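PDB 2Y8Y: CSE3 from Thermus thermophilus, which cleaves CRISPR repeat RNA as an endoribonuclease of the Cas6/Cse3/CasE family and keeps hold of the mature crRNA after processing. Local coordinates for residues R98-L103 against E181-V186. Residues are numbered along the deposited sequence; the frame is centred on the assembly and turned at random.
Sequences RLRFRL and EGRLEV
Arg-102 and Glu-181 form a salt bridge across two antiparallel strands in one of the two antiparallel sheets of this ferredoxin-like Cas protein. Arg-102 NH2 lies 2.5 Å from Glu-181 OE2, a very short approach with a bent N-H...O angle of 130°. The nitrogen comes from above the carboxylate plane, and the two flat groups stand 77° apart. This one bond is the whole polar link between the two side chains, a single-point grip, for Glu-181 OE1 stays 3.9 Å from Arg-102 NH2. Both CG atoms are anti to their backbone N; the side chains leave a non-hydrogen-bonded pair on the polar face, and their charged ends meet out beyond the backbone.

Four backbone bonds zip up the strands. Leu-99 and Leu-184 exchange two, the one from Leu-184 N to Leu-99 O measuring 2.8 Å and nearly straight; Phe-101 and Gly-182 exchange two more.

Arginines and glutamates occupy the polar face. There Arg-98 and Arg-183 set their guanidinium planes nearly parallel, and the aliphatic CD of Arg-98 meets Arg-183 NH2 at 3.7 Å. Their like charges lie close together, and Arg-183 also makes a cation-pi contact with Trp-149.

The other face, with Leu-99, Phe-101 and Leu-184, is buried. Strands 139-144 and 211-214 contribute Leu-141 and Val-213 around Phe-101. Apolar branches suit this layer: Leu-99 CB packs on Leu-184 CD1, and Leu-99 CD1 reaches Val-186 CG2 at 4.0 Å. Phe-101 CG sits between the backbone N and carbonyl carbon (chi1 76°), and the ring leans over the neighbouring strand. Gly-182 suits the place beneath, where a CB would clash with the ring: its N lies 3.5 Å below the ring plane toward the rim, and its carbonyl C is 3.3 Å from Phe-101 CE1.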
loop_
_atom_site.group_PDB
_atom_site.type_symbol
_atom_site.label_atom_id
_atom_site.label_comp_id
_atom_site.label_asym_id
_atom_site.label_seq_id
_atom_site.Cartn_x
_atom_site.Cartn_y
_atom_site.Cartn_z
ATOM N N ARG A 98 -2.052 18.770 -7.221
ATOM C CA ARG A 98 -2.867 18.332 -6.099
ATOM C C ARG A 98 -3.524 16.992 -6.398
ATOM O O ARG A 98 -4.092 16.788 -7.481
ATOM C CB ARG A 98 -3.933 19.384 -5.804
ATOM C CG ARG A 98 -3.357 20.667 -5.232
ATOM C CD ARG A 98 -4.431 21.723 -5.036
ATOM N NE ARG A 98 -4.121 22.605 -3.917
ATOM C CZ ARG A 98 -3.393 23.713 -4.012
ATOM N NH1 ARG A 98 -2.894 24.082 -5.185
ATOM N NH2 ARG A 98 -3.167 24.454 -2.935
ATOM N N LEU A 99 -3.465 16.085 -5.425
ATOM C CA LEU A 99 -3.987 14.735 -5.600
ATOM C C LEU A 99 -4.695 14.269 -4.344
ATOM O O LEU A 99 -4.274 14.588 -3.239
ATOM C CB LEU A 99 -2.844 13.764 -5.895
ATOM C CG LEU A 99 -2.019 14.076 -7.142
ATOM C CD1 LEU A 99 -0.751 13.256 -7.129
ATOM C CD2 LEU A 99 -2.857 13.818 -8.400
ATOM N N ARG A 100 -5.761 13.495 -4.510
ATOM C CA ARG A 100 -6.300 12.736 -3.385
ATOM C C ARG A 100 -5.426 11.519 -3.161
ATOM O O ARG A 100 -4.782 11.013 -4.088
ATOM C CB ARG A 100 -7.731 12.284 -3.681
ATOM C CG ARG A 100 -8.702 13.417 -3.945
ATOM C CD ARG A 100 -10.085 12.889 -4.361
ATOM N NE ARG A 100 -10.081 12.332 -5.712
ATOM C CZ ARG A 100 -10.048 11.033 -5.998
ATOM N NH1 ARG A 100 -10.024 10.131 -5.028
ATOM N NH2 ARG A 100 -10.047 10.634 -7.265
ATOM N N PHE A 101 -5.390 11.036 -1.926
ATOM C CA PHE A 101 -4.622 9.830 -1.644
ATOM C C PHE A 101 -5.315 8.918 -0.643
ATOM O O PHE A 101 -6.173 9.349 0.140
ATOM C CB PHE A 101 -3.218 10.166 -1.133
ATOM C CG PHE A 101 -3.193 10.624 0.301
ATOM C CD1 PHE A 101 -3.389 11.958 0.618
ATOM C CD2 PHE A 101 -2.998 9.709 1.331
ATOM C CE1 PHE A 101 -3.395 12.389 1.946
ATOM C CE2 PHE A 101 -3.003 10.128 2.665
ATOM C CZ PHE A 101 -3.196 11.464 2.976
ATOM N N ARG A 102 -4.921 7.655 -0.692
ATOM C CA ARG A 102 -5.324 6.658 0.286
ATOM C C ARG A 102 -4.086 5.841 0.619
ATOM O O ARG A 102 -3.300 5.491 -0.274
ATOM C CB ARG A 102 -6.425 5.768 -0.297
ATOM C CG ARG A 102 -6.903 4.663 0.641
ATOM C CD ARG A 102 -8.106 3.920 0.081
ATOM N NE ARG A 102 -9.292 4.770 0.118
ATOM C CZ ARG A 102 -10.367 4.539 0.871
ATOM N NH1 ARG A 102 -10.426 3.469 1.651
ATOM N NH2 ARG A 102 -11.398 5.372 0.828
ATOM N N LEU A 103 -3.893 5.563 1.910
ATOM C CA LEU A 103 -2.743 4.785 2.349
ATOM C C LEU A 103 -3.093 4.030 3.606
ATOM O O LEU A 103 -3.402 4.643 4.635
ATOM C CB LEU A 103 -1.532 5.679 2.645
ATOM C CG LEU A 103 -0.357 5.003 3.371
ATOM C CD1 LEU A 103 0.240 3.872 2.501
ATOM C CD2 LEU A 103 0.718 6.040 3.763
ATOM N N GLU A 181 -6.835 8.759 4.531
ATOM C CA GLU A 181 -7.315 9.311 3.261
ATOM C C GLU A 181 -7.242 10.821 3.347
ATOM O O GLU A 181 -7.556 11.399 4.385
ATOM C CB GLU A 181 -8.760 8.893 3.017
ATOM C CG GLU A 181 -9.279 9.289 1.664
ATOM C CD GLU A 181 -10.629 8.681 1.373
ATOM O OE1 GLU A 181 -11.611 9.089 2.023
ATOM O OE2 GLU A 181 -10.700 7.791 0.500
ATOM N N GLY A 182 -6.826 11.483 2.279
ATOM C CA GLY A 182 -6.762 12.925 2.318
ATOM C C GLY A 182 -6.369 13.527 0.989
ATOM O O GLY A 182 -6.579 12.930 -0.066
ATOM N N ARG A 183 -5.820 14.731 1.064
ATOM C CA ARG A 183 -5.360 15.433 -0.132
ATOM C C ARG A 183 -3.935 15.906 0.098
ATOM O O ARG A 183 -3.569 16.369 1.181
ATOM C CB ARG A 183 -6.280 16.614 -0.465
ATOM C CG ARG A 183 -7.678 16.204 -0.863
ATOM C CD ARG A 183 -8.546 17.412 -1.194
ATOM N NE ARG A 183 -8.120 18.111 -2.411
ATOM C CZ ARG A 183 -7.767 19.393 -2.454
ATOM N NH1 ARG A 183 -7.780 20.123 -1.348
ATOM N NH2 ARG A 183 -7.402 19.945 -3.601
ATOM N N LEU A 184 -3.123 15.764 -0.933
ATOM C CA LEU A 184 -1.726 16.155 -0.857
ATOM C C LEU A 184 -1.303 16.903 -2.112
ATOM O O LEU A 184 -2.068 17.023 -3.076
ATOM C CB LEU A 184 -0.828 14.942 -0.592
ATOM C CG LEU A 184 -0.893 13.765 -1.575
ATOM C CD1 LEU A 184 -0.338 14.146 -2.943
ATOM C CD2 LEU A 184 -0.130 12.570 -1.022
ATOM N N GLU A 185 -0.089 17.435 -2.087
ATOM C CA GLU A 185 0.498 18.009 -3.291
ATOM C C GLU A 185 1.864 17.397 -3.559
ATOM O O GLU A 185 2.563 16.957 -2.634
ATOM C CB GLU A 185 0.593 19.534 -3.202
ATOM C CG GLU A 185 1.461 20.046 -2.076
ATOM C CD GLU A 185 1.644 21.556 -2.131
ATOM O OE1 GLU A 185 1.571 22.130 -3.237
ATOM O OE2 GLU A 185 1.874 22.162 -1.068
ATOM N N VAL A 186 2.237 17.377 -4.832
ATOM C CA VAL A 186 3.564 16.961 -5.263
ATOM C C VAL A 186 4.535 18.111 -5.026
ATOM O O VAL A 186 4.282 19.249 -5.432
ATOM C CB VAL A 186 3.549 16.627 -6.758
ATOM C CG1 VAL A 186 4.958 16.279 -7.261
ATOM C CG2 VAL A 186 2.572 15.508 -7.015
#